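Local structure of putative amidohydrolase (3FEQ) at residues E32-V37 with A375-L380; R53-M58 with V379-P384; P92-M97 with G122-P127; N225-A230 with V246-H251; A232-A237 with G252-E257. The protein probably acts as a zinc-dependent prolidase of the amidohydrolase superfamily, hydrolysing dipeptides that end in proline. One frame throughout, in Å; residues are numbered along the deposited sequence.

Contact 1. Residues E32-V37 with A375-L380; sequences ERIVEV and ADLVVL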
# COMPACT_ATOMS: atom_id res chain seq x y z
N GLU C 32 -5.53 -51.67 -8.68
CA GLU C 32 -4.70 -51.08 -7.66
C GLU C 32 -5.01 -51.68 -6.29
O GLU C 32 -4.42 -51.29 -5.29
CB GLU C 32 -4.94 -49.57 -7.62
CG GLU C 32 -4.79 -48.90 -8.97
CD GLU C 32 -4.91 -47.40 -8.89
OE1 GLU C 32 -4.76 -46.73 -9.93
OE2 GLU C 32 -5.16 -46.89 -7.78
N ARG C 33 -5.91 -52.65 -6.27
CA ARG C 33 -6.39 -53.22 -5.01
C ARG C 33 -5.99 -54.68 -4.80
O ARG C 33 -5.70 -55.40 -5.75
CB ARG C 33 -7.90 -53.06 -4.89
CG ARG C 33 -8.36 -51.64 -5.12
CD ARG C 33 -9.44 -51.28 -4.15
NE ARG C 33 -9.43 -49.85 -3.81
CZ ARG C 33 -8.98 -49.36 -2.65
NH1 ARG C 33 -9.03 -48.06 -2.40
NH2 ARG C 33 -8.48 -50.18 -1.74
N ILE C 34 -5.97 -55.09 -3.54
CA ILE C 34 -5.77 -56.49 -3.18
C ILE C 34 -7.13 -57.20 -3.18
O ILE C 34 -8.08 -56.72 -2.57
CB ILE C 34 -5.09 -56.61 -1.80
CG1 ILE C 34 -3.71 -55.95 -1.83
CG2 ILE C 34 -4.97 -58.07 -1.39
CD1 ILE C 34 -2.94 -56.05 -0.52
N VAL C 35 -7.24 -58.31 -3.92
CA VAL C 35 -8.51 -59.02 -4.03
C VAL C 35 -8.53 -60.35 -3.29
O VAL C 35 -9.59 -60.81 -2.90
CB VAL C 35 -8.89 -59.31 -5.48
CG1 VAL C 35 -10.38 -59.51 -5.59
CG2 VAL C 35 -8.46 -58.18 -6.37
N GLU C 36 -7.37 -60.97 -3.11
CA GLU C 36 -7.29 -62.23 -2.39
C GLU C 36 -5.96 -62.43 -1.71
O GLU C 36 -4.90 -62.25 -2.31
CB GLU C 36 -7.56 -63.40 -3.34
CG GLU C 36 -8.77 -64.25 -2.96
CD GLU C 36 -8.93 -65.47 -3.85
OE1 GLU C 36 -10.02 -65.64 -4.44
OE2 GLU C 36 -7.96 -66.24 -3.98
N VAL C 37 -6.01 -62.84 -0.45
CA VAL C 37 -4.86 -63.43 0.20
C VAL C 37 -5.20 -64.85 0.64
O VAL C 37 -6.12 -65.06 1.43
CB VAL C 37 -4.41 -62.62 1.42
CG1 VAL C 37 -2.95 -62.93 1.74
CG2 VAL C 37 -4.60 -61.14 1.18
N ALA C 375 -2.73 -51.69 -3.06
CA ALA C 375 -1.66 -52.63 -3.31
C ALA C 375 -0.29 -51.98 -3.18
O ALA C 375 0.49 -51.92 -4.14
CB ALA C 375 -1.83 -53.26 -4.65
N ASP C 376 0.00 -51.53 -1.96
CA ASP C 376 1.31 -50.98 -1.63
C ASP C 376 2.08 -52.03 -0.85
O ASP C 376 1.85 -52.22 0.34
CB ASP C 376 1.15 -49.70 -0.79
CG ASP C 376 0.84 -48.46 -1.63
OD1 ASP C 376 0.54 -48.61 -2.84
OD2 ASP C 376 0.90 -47.34 -1.09
N LEU C 377 2.95 -52.75 -1.55
CA LEU C 377 3.62 -53.90 -0.98
C LEU C 377 5.12 -53.78 -1.05
O LEU C 377 5.67 -53.18 -1.98
CB LEU C 377 3.22 -55.19 -1.71
CG LEU C 377 1.89 -55.88 -1.39
CD1 LEU C 377 1.36 -55.51 -0.00
CD2 LEU C 377 0.86 -55.55 -2.47
N VAL C 378 5.78 -54.39 -0.08
CA VAL C 378 7.22 -54.54 -0.09
C VAL C 378 7.51 -56.02 -0.05
O VAL C 378 6.83 -56.78 0.64
CB VAL C 378 7.85 -53.85 1.13
CG1 VAL C 378 9.27 -54.29 1.30
CG2 VAL C 378 7.79 -52.37 0.97
N VAL C 379 8.47 -56.45 -0.86
CA VAL C 379 8.95 -57.81 -0.80
C VAL C 379 10.37 -57.89 -0.23
O VAL C 379 11.30 -57.28 -0.74
CB VAL C 379 8.83 -58.52 -2.15
CG1 VAL C 379 9.62 -59.81 -2.15
CG2 VAL C 379 7.38 -58.79 -2.45
N LEU C 380 10.50 -58.70 0.81
CA LEU C 380 11.61 -58.62 1.72
C LEU C 380 12.34 -59.96 1.73
O LEU C 380 11.72 -61.01 1.87
CB LEU C 380 11.06 -58.33 3.11
CG LEU C 380 11.54 -57.12 3.89
CD1 LEU C 380 11.88 -56.00 2.93
CD2 LEU C 380 10.47 -56.70 4.86
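Ile34, Ala375 and Leu377 meet in the small beta domain that both ends of the chain build beside the TIM barrel, as in many amidohydrolases. Strands 33-38 and 377-380 belong to one mixed sheet but are not direct neighbours in it. The two segments touch where these strands begin. A single backbone hydrogen bond joins them: Ala375 N donates to Glu32 O over 2.8 Å, with an N-H...O angle of 149°. The methyl group of Ala375 points at the other segment, and its CB lies 3.3 Å from the same Glu32 O. Beyond this peptide the contact is aliphatic. Ile34 CG1 is anti to its own carbonyl carbon (chi1 -61°), which brings the longer branch toward Ala375. CG1 of Ile34 comes to 4.3 Å from Ala375 CB. At the tip of that branch, Ile34 CD1 meets Leu377 CD2, also at 4.3 Å. Ile29 of strand 20-30 packs against Ile34, Ala375 and Leu377 alike. The carboxylates turn elsewhere: Glu32 forms a salt bridge with Arg404, and Asp376 one with Arg128. The chemistry is thus divided. One directional bond fixes the approach of Ala375 to Glu32, while the branched side chains add undirected van der Waals packing on the buried side.

Contact 2. Residues R53-M58 with V379-P384; sequences RGKTVM and VLDGNP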
# COMPACT_ATOMS: atom_id res chain seq x y z
N ARG C 53 9.08 -66.81 -3.41
CA ARG C 53 9.27 -68.00 -2.59
C ARG C 53 10.26 -67.70 -1.46
O ARG C 53 11.31 -67.09 -1.69
CB ARG C 53 9.67 -69.21 -3.46
CG ARG C 53 11.12 -69.72 -3.36
CD ARG C 53 12.15 -68.81 -4.06
NE ARG C 53 11.76 -68.45 -5.42
CZ ARG C 53 12.31 -67.47 -6.13
NH1 ARG C 53 11.89 -67.24 -7.36
NH2 ARG C 53 13.28 -66.72 -5.61
N GLY C 54 9.88 -68.07 -0.24
CA GLY C 54 10.75 -67.89 0.93
C GLY C 54 11.15 -66.45 1.16
O GLY C 54 12.28 -66.16 1.58
N LYS C 55 10.23 -65.53 0.86
CA LYS C 55 10.45 -64.10 1.03
C LYS C 55 9.25 -63.43 1.67
O LYS C 55 8.11 -63.78 1.36
CB LYS C 55 10.79 -63.45 -0.30
CG LYS C 55 12.26 -63.55 -0.63
CD LYS C 55 12.57 -63.08 -2.03
CE LYS C 55 12.19 -64.13 -3.05
NZ LYS C 55 12.68 -63.75 -4.40
N THR C 56 9.51 -62.50 2.58
CA THR C 56 8.44 -61.87 3.33
C THR C 56 7.79 -60.76 2.53
O THR C 56 8.45 -59.83 2.09
CB THR C 56 8.96 -61.29 4.64
OG1 THR C 56 9.47 -62.36 5.44
CG2 THR C 56 7.84 -60.60 5.39
N VAL C 57 6.48 -60.87 2.32
CA VAL C 57 5.73 -59.80 1.68
C VAL C 57 4.87 -59.07 2.71
O VAL C 57 4.04 -59.69 3.39
CB VAL C 57 4.91 -60.31 0.46
CG1 VAL C 57 4.42 -61.72 0.67
CG2 VAL C 57 3.75 -59.38 0.14
N MET C 58 5.13 -57.78 2.88
CA MET C 58 4.42 -56.97 3.87
C MET C 58 3.88 -55.68 3.26
O MET C 58 4.20 -55.36 2.12
CB MET C 58 5.31 -56.68 5.09
CG MET C 58 6.61 -55.95 4.82
SD MET C 58 7.52 -55.71 6.36
CE MET C 58 6.36 -54.73 7.31
N VAL C 379 8.47 -56.45 -0.86
CA VAL C 379 8.95 -57.81 -0.80
C VAL C 379 10.37 -57.89 -0.23
O VAL C 379 11.30 -57.28 -0.74
CB VAL C 379 8.83 -58.52 -2.15
CG1 VAL C 379 9.62 -59.81 -2.15
CG2 VAL C 379 7.38 -58.79 -2.45
N LEU C 380 10.50 -58.70 0.81
CA LEU C 380 11.61 -58.62 1.72
C LEU C 380 12.34 -59.96 1.73
O LEU C 380 11.72 -61.01 1.87
CB LEU C 380 11.06 -58.33 3.11
CG LEU C 380 11.54 -57.12 3.89
CD1 LEU C 380 11.88 -56.00 2.93
CD2 LEU C 380 10.47 -56.70 4.86
N ASP C 381 13.66 -59.91 1.60
CA ASP C 381 14.50 -61.11 1.64
C ASP C 381 14.92 -61.44 3.08
O ASP C 381 15.98 -61.02 3.55
CB ASP C 381 15.75 -60.88 0.76
CG ASP C 381 16.63 -62.12 0.65
OD1 ASP C 381 16.12 -63.20 0.32
OD2 ASP C 381 17.86 -61.98 0.85
N GLY C 382 14.09 -62.19 3.78
CA GLY C 382 14.36 -62.50 5.17
C GLY C 382 13.15 -62.17 6.01
O GLY C 382 12.14 -61.71 5.48
N ASN C 383 13.25 -62.39 7.31
CA ASN C 383 12.11 -62.22 8.18
C ASN C 383 12.36 -61.15 9.23
O ASN C 383 13.17 -61.33 10.14
CB ASN C 383 11.77 -63.55 8.85
CG ASN C 383 10.74 -63.41 9.93
OD1 ASN C 383 9.68 -62.82 9.70
ND2 ASN C 383 11.06 -63.89 11.12
N PRO C 384 11.66 -60.01 9.10
CA PRO C 384 11.86 -58.85 9.97
C PRO C 384 11.42 -59.14 11.40
O PRO C 384 11.97 -58.57 12.34
CB PRO C 384 10.95 -57.79 9.34
CG PRO C 384 9.92 -58.55 8.62
CD PRO C 384 10.61 -59.77 8.10
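Thr56 and Leu380 form the antiparallel hydrogen-bonded pair that joins strand 56-66 to strand 377-380 in the beta domain, where segments more than 300 residues apart in the chain meet. Leu380 N donates to Thr56 O at 2.7 Å, and Thr56 N returns the bond to Leu380 O. The side chains of this pair share a sheet face with CB beside CB. The two branches of Thr56 do different work. OG1 of Thr56 is anti to the carbonyl carbon (chi1 -62°) and donates to Gly382 O over 2.7 Å, tilted 34° from that carbonyl's plane. CG2 of Thr56 meets Pro384 CD tip to tip at 4.0 Å. Gly382 has a backbone shape in which a CB would run into the carbonyl O of Asp381. Met58, bent at chi3, and Leu380 run across each other at a slant, with Met58 SD 3.5 Å from Leu380 CD2. The opposite face carries the non-hydrogen-bonded pair, where Val57 CB lies 4.1 Å from Val379 CG2. Tyr400 of strand 398-403 packs on Val379, and Leu21 of strand 20-30 on Thr56. At the exposed margin Lys55 crosses Asp381. Lys55 CG is 4.0 Å from Asp381 OD1, but the charged ends stay apart, with Lys55 NZ 5.9 Å from Asp381 OD1.

Contact 3. Residues P92-M97 with G122-P127; sequences PILDAM and GLVSGP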
# COMPACT_ATOMS: atom_id res chain seq x y z
N PRO C 92 15.89 -36.84 -6.12
CA PRO C 92 16.65 -37.98 -5.59
C PRO C 92 16.21 -38.39 -4.18
O PRO C 92 16.28 -39.56 -3.85
CB PRO C 92 18.09 -37.47 -5.55
CG PRO C 92 18.11 -36.32 -6.48
CD PRO C 92 16.78 -35.70 -6.41
N ILE C 93 15.79 -37.44 -3.37
CA ILE C 93 15.33 -37.74 -2.02
C ILE C 93 14.13 -38.66 -2.08
O ILE C 93 14.05 -39.66 -1.35
CB ILE C 93 14.98 -36.46 -1.24
CG1 ILE C 93 16.26 -35.72 -0.84
CG2 ILE C 93 14.14 -36.79 0.01
CD1 ILE C 93 16.07 -34.22 -0.62
N LEU C 94 13.20 -38.34 -2.99
CA LEU C 94 11.95 -39.08 -3.12
C LEU C 94 12.20 -40.47 -3.68
O LEU C 94 11.68 -41.46 -3.19
CB LEU C 94 11.00 -38.33 -4.04
CG LEU C 94 10.22 -37.18 -3.43
CD1 LEU C 94 9.59 -36.34 -4.53
CD2 LEU C 94 9.16 -37.74 -2.53
N ASP C 95 13.03 -40.53 -4.71
CA ASP C 95 13.34 -41.78 -5.36
C ASP C 95 13.97 -42.76 -4.38
O ASP C 95 13.66 -43.95 -4.39
CB ASP C 95 14.26 -41.52 -6.55
CG ASP C 95 14.29 -42.67 -7.52
OD1 ASP C 95 13.21 -43.20 -7.85
OD2 ASP C 95 15.40 -43.07 -7.94
N ALA C 96 14.84 -42.24 -3.52
CA ALA C 96 15.53 -43.05 -2.54
C ALA C 96 14.61 -43.56 -1.43
O ALA C 96 14.71 -44.73 -1.03
CB ALA C 96 16.71 -42.29 -1.96
N MET C 97 13.69 -42.72 -0.96
CA MET C 97 12.74 -43.16 0.07
C MET C 97 11.92 -44.35 -0.44
O MET C 97 11.61 -45.29 0.31
CB MET C 97 11.79 -42.02 0.47
CG MET C 97 12.40 -40.95 1.35
SD MET C 97 11.13 -39.76 1.83
CE MET C 97 12.11 -38.60 2.74
N GLY C 122 2.51 -40.06 -11.91
CA GLY C 122 3.68 -40.81 -12.32
C GLY C 122 4.68 -39.96 -13.07
O GLY C 122 5.46 -40.48 -13.86
N LEU C 123 4.67 -38.66 -12.83
CA LEU C 123 5.61 -37.77 -13.52
C LEU C 123 6.97 -37.89 -12.85
O LEU C 123 8.00 -37.56 -13.43
CB LEU C 123 5.12 -36.32 -13.47
CG LEU C 123 5.26 -35.52 -14.76
CD1 LEU C 123 4.57 -36.23 -15.90
CD2 LEU C 123 4.65 -34.15 -14.58
N VAL C 124 6.95 -38.40 -11.63
CA VAL C 124 8.12 -38.39 -10.76
C VAL C 124 8.05 -39.60 -9.86
O VAL C 124 6.97 -40.02 -9.43
CB VAL C 124 8.16 -37.07 -9.95
CG1 VAL C 124 8.49 -37.30 -8.47
CG2 VAL C 124 9.13 -36.12 -10.59
N SER C 125 9.21 -40.20 -9.61
CA SER C 125 9.25 -41.44 -8.84
C SER C 125 9.42 -41.16 -7.37
O SER C 125 10.32 -40.42 -6.97
CB SER C 125 10.38 -42.33 -9.33
OG SER C 125 10.11 -43.67 -9.01
N GLY C 126 8.54 -41.74 -6.55
CA GLY C 126 8.55 -41.50 -5.12
C GLY C 126 7.30 -42.02 -4.43
O GLY C 126 6.39 -42.50 -5.10
N PRO C 127 7.27 -41.96 -3.08
CA PRO C 127 6.12 -42.42 -2.30
C PRO C 127 4.95 -41.50 -2.54
O PRO C 127 5.15 -40.39 -3.03
CB PRO C 127 6.59 -42.26 -0.85
CG PRO C 127 8.08 -42.12 -0.94
CD PRO C 127 8.35 -41.45 -2.21
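Leu94 faces the 122-127 segment squarely and makes most of the contact. Leu94 CB lies 3.7 Å from Ser125 O. Its two methyl groups divide the work. CD1 of Leu94 reaches Val124 CG1 at 4.2 Å. CD2 of Leu94 lies 3.8 Å from Pro127 CD, the two side chains meeting at a slant. One turn further along, Met97 adds its CB, which sits 4.0 Å from Pro127 CG. The rest of the methionine chain extends away from the segment. Gly126 lies between these groups. With no side chain to hold the two backbones apart, Gly126 CA comes within 3.7 Å of Leu94 O. The segment is the return loop of a beta-alpha-beta crossover in the TIM barrel. It leads from helix 113-120, closed by a Schellman motif at Gly122, into strand 128-129, and packs across helix 90-99. The polar part lies on the more exposed side, at Asp95 and Ser125. Asp95 CG is anti to its backbone N (chi1 -162°), which swings the carboxylate over to Ser125. The resulting bond, from Ser125 OG to Asp95 OD1 at 3.3 Å, is weak. Further out, Leu115 of helix 113-120 packs on Leu94, and Val105 of strand 102-107 packs on both Met97 and Pro127. On the outer side, Ile88 of a neighbouring subunit packs on Val124, and Arg89 of that subunit on Leu123.

Contact 4. Residues N225-A230 with V246-H251; sequences NTYVMA and VRTIEH. With ZN (zinc ion), chain V.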
# COMPACT_ATOMS: atom_id res chain seq x y z
N ASN C 225 -12.41 -31.57 7.67
CA ASN C 225 -12.28 -33.00 7.93
C ASN C 225 -10.85 -33.51 7.87
O ASN C 225 -10.57 -34.53 7.24
CB ASN C 225 -13.21 -33.84 7.06
CG ASN C 225 -14.68 -33.46 7.25
OD1 ASN C 225 -15.19 -33.43 8.38
ND2 ASN C 225 -15.36 -33.15 6.15
N THR C 226 -9.96 -32.80 8.54
CA THR C 226 -8.66 -33.34 8.85
C THR C 226 -8.26 -33.02 10.31
O THR C 226 -9.13 -32.76 11.15
CB THR C 226 -7.61 -32.85 7.80
OG1 THR C 226 -6.40 -33.63 7.91
CG2 THR C 226 -7.31 -31.37 7.98
N TYR C 227 -6.96 -33.04 10.61
CA TYR C 227 -6.43 -32.83 11.94
C TYR C 227 -5.16 -31.95 11.90
O TYR C 227 -4.60 -31.68 10.85
CB TYR C 227 -6.07 -34.19 12.56
CG TYR C 227 -5.02 -34.93 11.76
CD1 TYR C 227 -3.68 -34.83 12.08
CD2 TYR C 227 -5.36 -35.66 10.63
CE1 TYR C 227 -2.70 -35.47 11.33
CE2 TYR C 227 -4.38 -36.30 9.88
CZ TYR C 227 -3.05 -36.19 10.23
OH TYR C 227 -2.08 -36.81 9.48
N VAL C 228 -4.68 -31.58 13.08
CA VAL C 228 -3.45 -30.83 13.24
C VAL C 228 -2.37 -31.74 13.82
O VAL C 228 -2.60 -32.43 14.81
CB VAL C 228 -3.66 -29.68 14.23
CG1 VAL C 228 -2.34 -29.12 14.71
CG2 VAL C 228 -4.50 -28.61 13.62
N MET C 229 -1.20 -31.74 13.19
CA MET C 229 -0.00 -32.32 13.80
C MET C 229 0.82 -31.19 14.39
O MET C 229 0.79 -30.08 13.88
CB MET C 229 0.82 -33.12 12.78
CG MET C 229 1.15 -32.40 11.47
SD MET C 229 1.84 -33.53 10.25
CE MET C 229 3.45 -33.71 10.97
N ALA C 230 1.56 -31.46 15.46
CA ALA C 230 2.13 -30.39 16.26
C ALA C 230 3.48 -30.74 16.84
O ALA C 230 3.66 -31.77 17.48
CB ALA C 230 1.17 -29.98 17.36
N VAL C 246 -5.05 -31.06 19.36
CA VAL C 246 -4.19 -31.55 18.29
C VAL C 246 -4.13 -33.07 18.35
O VAL C 246 -4.19 -33.66 19.42
CB VAL C 246 -2.78 -30.96 18.35
CG1 VAL C 246 -2.85 -29.47 18.59
CG2 VAL C 246 -1.94 -31.65 19.41
N ARG C 247 -4.10 -33.71 17.19
CA ARG C 247 -4.28 -35.14 17.10
C ARG C 247 -2.96 -35.91 17.20
O ARG C 247 -2.89 -36.97 17.83
CB ARG C 247 -5.02 -35.51 15.82
CG ARG C 247 -5.41 -36.98 15.72
CD ARG C 247 -6.44 -37.20 14.63
NE ARG C 247 -6.52 -38.60 14.24
CZ ARG C 247 -5.80 -39.13 13.26
NH1 ARG C 247 -4.96 -38.38 12.57
NH2 ARG C 247 -5.92 -40.42 12.98
N THR C 248 -1.91 -35.41 16.55
CA THR C 248 -0.62 -36.07 16.64
C THR C 248 0.44 -35.10 17.11
O THR C 248 0.39 -33.91 16.84
CB THR C 248 -0.19 -36.73 15.31
OG1 THR C 248 0.55 -35.79 14.51
CG2 THR C 248 -1.39 -37.21 14.52
N ILE C 249 1.40 -35.63 17.86
CA ILE C 249 2.46 -34.83 18.44
C ILE C 249 3.75 -35.32 17.84
O ILE C 249 3.96 -36.52 17.74
CB ILE C 249 2.53 -35.05 19.95
CG1 ILE C 249 1.31 -34.43 20.63
CG2 ILE C 249 3.82 -34.49 20.52
CD1 ILE C 249 1.29 -32.91 20.64
N GLU C 250 4.58 -34.39 17.37
CA GLU C 250 5.83 -34.74 16.69
C GLU C 250 6.99 -34.67 17.66
O GLU C 250 7.05 -33.78 18.50
CB GLU C 250 6.07 -33.82 15.48
CG GLU C 250 4.88 -33.71 14.52
CD GLU C 250 4.42 -35.06 13.98
OE1 GLU C 250 5.13 -35.64 13.14
OE2 GLU C 250 3.31 -35.51 14.36
N HIS C 251 7.92 -35.61 17.53
CA HIS C 251 9.08 -35.72 18.42
C HIS C 251 8.68 -36.14 19.83
O HIS C 251 8.61 -37.33 20.14
CB HIS C 251 9.88 -34.42 18.47
CG HIS C 251 10.01 -33.75 17.14
ND1 HIS C 251 10.83 -34.23 16.15
CD2 HIS C 251 9.41 -32.65 16.64
CE1 HIS C 251 10.75 -33.44 15.10
NE2 HIS C 251 9.89 -32.47 15.37
ZN ZN V . 9.53 -30.55 14.03
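Ala230 is gripped by strand 248-254 in the parallel sheet of the TIM barrel, the close-packed end of this contact. Ala230 O accepts from Glu250 N at 2.8 Å, a nearly straight bond of 169°. Ala230 N donates a weak bond to Thr248 O. Ala230 CB lies 4.1 Å from Val246 CG2 and also meets Ile249 CD1. On the face of Met229 and Thr248, the Met229 chain crosses Glu250, with Met229 CE 3.4 Å from Glu250 OE1. Thr248 OG1 donates to Glu250 OE2 at 2.8 Å. The solvent side is at Arg247, which is partly exposed, and at the exposed Asn225, which bonds Arg236 of a neighbouring subunit. Tyr227 itself is buried. Here Arg247 N bonds Val228 O at 3.1 Å. Arg247 CG is anti to the backbone N (chi1 -173°) and the chain runs extended to NE, which carries NH1 over the centre of the Tyr227 ring. This is a cation-pi contact, with Arg247 CZ 4.6 Å from the Tyr227 centroid and the two planes 61° apart. Arg247 is also tied to the carbonyls of Glu358 and Ile359, and Tyr227 OH to Arg106. At the buried end His251 NE2 binds a zinc ion at 2.4 Å, together with His231. Glu250 has further partners in Arg106 and His65, a ligand of the other zinc. Thr248 therefore helps fix a carboxylate that in turn probably orients a metal-binding histidine.

Contact 5. Residues A232-A237 with G252-E257; sequences AYTGRA and GNLVDE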
# COMPACT_ATOMS: atom_id res chain seq x y z
N ALA C 232 6.38 -30.50 19.36
CA ALA C 232 6.46 -30.18 20.79
C ALA C 232 7.43 -31.11 21.48
O ALA C 232 7.45 -32.30 21.18
CB ALA C 232 5.08 -30.26 21.46
N TYR C 233 8.25 -30.56 22.37
CA TYR C 233 9.21 -31.38 23.10
C TYR C 233 8.77 -31.70 24.51
O TYR C 233 8.61 -32.86 24.85
CB TYR C 233 10.60 -30.74 23.09
CG TYR C 233 11.34 -30.97 21.80
CD1 TYR C 233 11.70 -32.24 21.39
CD2 TYR C 233 11.69 -29.91 20.99
CE1 TYR C 233 12.37 -32.45 20.18
CE2 TYR C 233 12.36 -30.10 19.80
CZ TYR C 233 12.70 -31.36 19.40
OH TYR C 233 13.37 -31.53 18.21
N THR C 234 8.56 -30.67 25.33
CA THR C 234 8.35 -30.85 26.77
C THR C 234 6.91 -31.23 27.13
O THR C 234 5.98 -30.98 26.35
CB THR C 234 8.71 -29.57 27.55
OG1 THR C 234 7.76 -28.55 27.23
CG2 THR C 234 10.11 -29.10 27.18
N GLY C 235 6.71 -31.81 28.32
CA GLY C 235 5.39 -32.24 28.77
C GLY C 235 4.42 -31.08 28.87
O GLY C 235 3.23 -31.22 28.62
N ARG C 236 4.98 -29.91 29.19
CA ARG C 236 4.23 -28.67 29.29
C ARG C 236 3.66 -28.26 27.94
O ARG C 236 2.45 -28.02 27.81
CB ARG C 236 5.14 -27.56 29.81
CG ARG C 236 4.46 -26.21 30.02
CD ARG C 236 5.43 -25.16 30.58
NE ARG C 236 5.18 -23.84 30.01
CZ ARG C 236 6.11 -22.90 29.88
NH1 ARG C 236 5.81 -21.72 29.35
NH2 ARG C 236 7.35 -23.13 30.28
N ALA C 237 4.55 -28.15 26.95
CA ALA C 237 4.18 -27.82 25.58
C ALA C 237 3.27 -28.87 24.96
O ALA C 237 2.38 -28.54 24.18
CB ALA C 237 5.43 -27.64 24.74
N GLY C 252 8.40 -35.15 20.67
CA GLY C 252 7.84 -35.42 21.99
C GLY C 252 8.86 -36.01 22.94
O GLY C 252 8.49 -36.71 23.89
N ASN C 253 10.13 -35.67 22.72
CA ASN C 253 11.25 -36.31 23.40
C ASN C 253 11.26 -36.10 24.90
O ASN C 253 11.89 -36.87 25.62
CB ASN C 253 12.57 -35.81 22.83
CG ASN C 253 12.75 -36.18 21.38
OD1 ASN C 253 11.82 -36.09 20.57
ND2 ASN C 253 13.97 -36.58 21.02
N LEU C 254 10.60 -35.05 25.36
CA LEU C 254 10.66 -34.67 26.77
C LEU C 254 9.31 -34.75 27.48
O LEU C 254 8.97 -33.86 28.26
CB LEU C 254 11.30 -33.28 26.93
CG LEU C 254 12.72 -33.07 26.37
CD1 LEU C 254 13.33 -31.75 26.80
CD2 LEU C 254 13.67 -34.20 26.72
N VAL C 255 8.55 -35.82 27.24
CA VAL C 255 7.31 -36.06 27.99
C VAL C 255 7.57 -36.41 29.44
O VAL C 255 8.61 -36.98 29.76
CB VAL C 255 6.54 -37.26 27.44
CG1 VAL C 255 5.25 -36.82 26.75
CG2 VAL C 255 7.43 -38.10 26.55
N ASP C 256 6.60 -36.10 30.29
CA ASP C 256 6.42 -36.78 31.57
C ASP C 256 5.21 -37.71 31.44
O ASP C 256 4.42 -37.55 30.50
CB ASP C 256 6.17 -35.77 32.70
CG ASP C 256 5.28 -34.61 32.27
OD1 ASP C 256 4.16 -34.86 31.78
OD2 ASP C 256 5.70 -33.44 32.42
N GLU C 257 5.05 -38.64 32.37
CA GLU C 257 3.94 -39.58 32.28
C GLU C 257 2.60 -38.89 32.50
O GLU C 257 1.56 -39.42 32.15
CB GLU C 257 4.11 -40.81 33.19
CG GLU C 257 4.26 -40.50 34.66
CD GLU C 257 5.71 -40.38 35.07
OE1 GLU C 257 6.34 -39.34 34.76
OE2 GLU C 257 6.22 -41.32 35.71
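The Tyr233 ring meets Asn253 at its edge: Asn253 CG lies in the ring plane, and OD1 of Asn253 is 3.7 Å from Tyr233 CE1. The two side chains lie side by side and point the same way, but the amide is turned 78° from the ring. This is the C-terminal end of two parallel strands, 228-234 and 248-254, in a beta-alpha-beta unit of the TIM barrel, the end that carries the metal site in this superfamily. The zinc-binding His231 and His251 both bring their rings against Tyr233. Tyr233 OH bonds to Tyr277, and Asn253 ND2 to the carbonyl of Val300, so both polar ends are held from outside. Between the backbones, Leu254 N donates to Tyr233 O at 3.0 Å. A weak bond runs from Gly252 N to Ala232 O. Gly252 starts a type I turn that ends at Val255. Thr234 pairs with Leu254 across the strands, and CG2 of Thr234 touches Leu254 CD1 at 4.2 Å. Gly235, the first residue of the helix, sits with its CA 3.9 Å from Asp256 OD2. Asp256 OD1 accepts from Ala259 N, capping the next helix. The OG1 of Thr234 sits between its backbone N and carbonyl carbon (chi1 68°) and caps helix 235-243, accepting from Ala237 N at 3.2 Å.

Overall arrangement
Contacts 1, 2 and 4 are buried; contacts 3 and 5 are partly buried. Contacts 1 and 2 share Val379 and Leu380 and both lie in the beta domain. A probable hydrogen bond from Val378 N to Met58 O links them. Contact 1 is mostly aliphatic, while contact 2 is strand pairing. Contacts 4 and 5 lie along the same two barrel strands and touch where His251 packs on Tyr233. Contact 4 holds the polar network near the metals; contact 5 has turns and helix caps. Contact 3 stands apart as a helix-to-loop packing, about 25 Å between centres from contact 4. Contacts 3, 4 and 5 all reach neighbouring subunits and fall inside the chain loop that contacts 1 and 2 close.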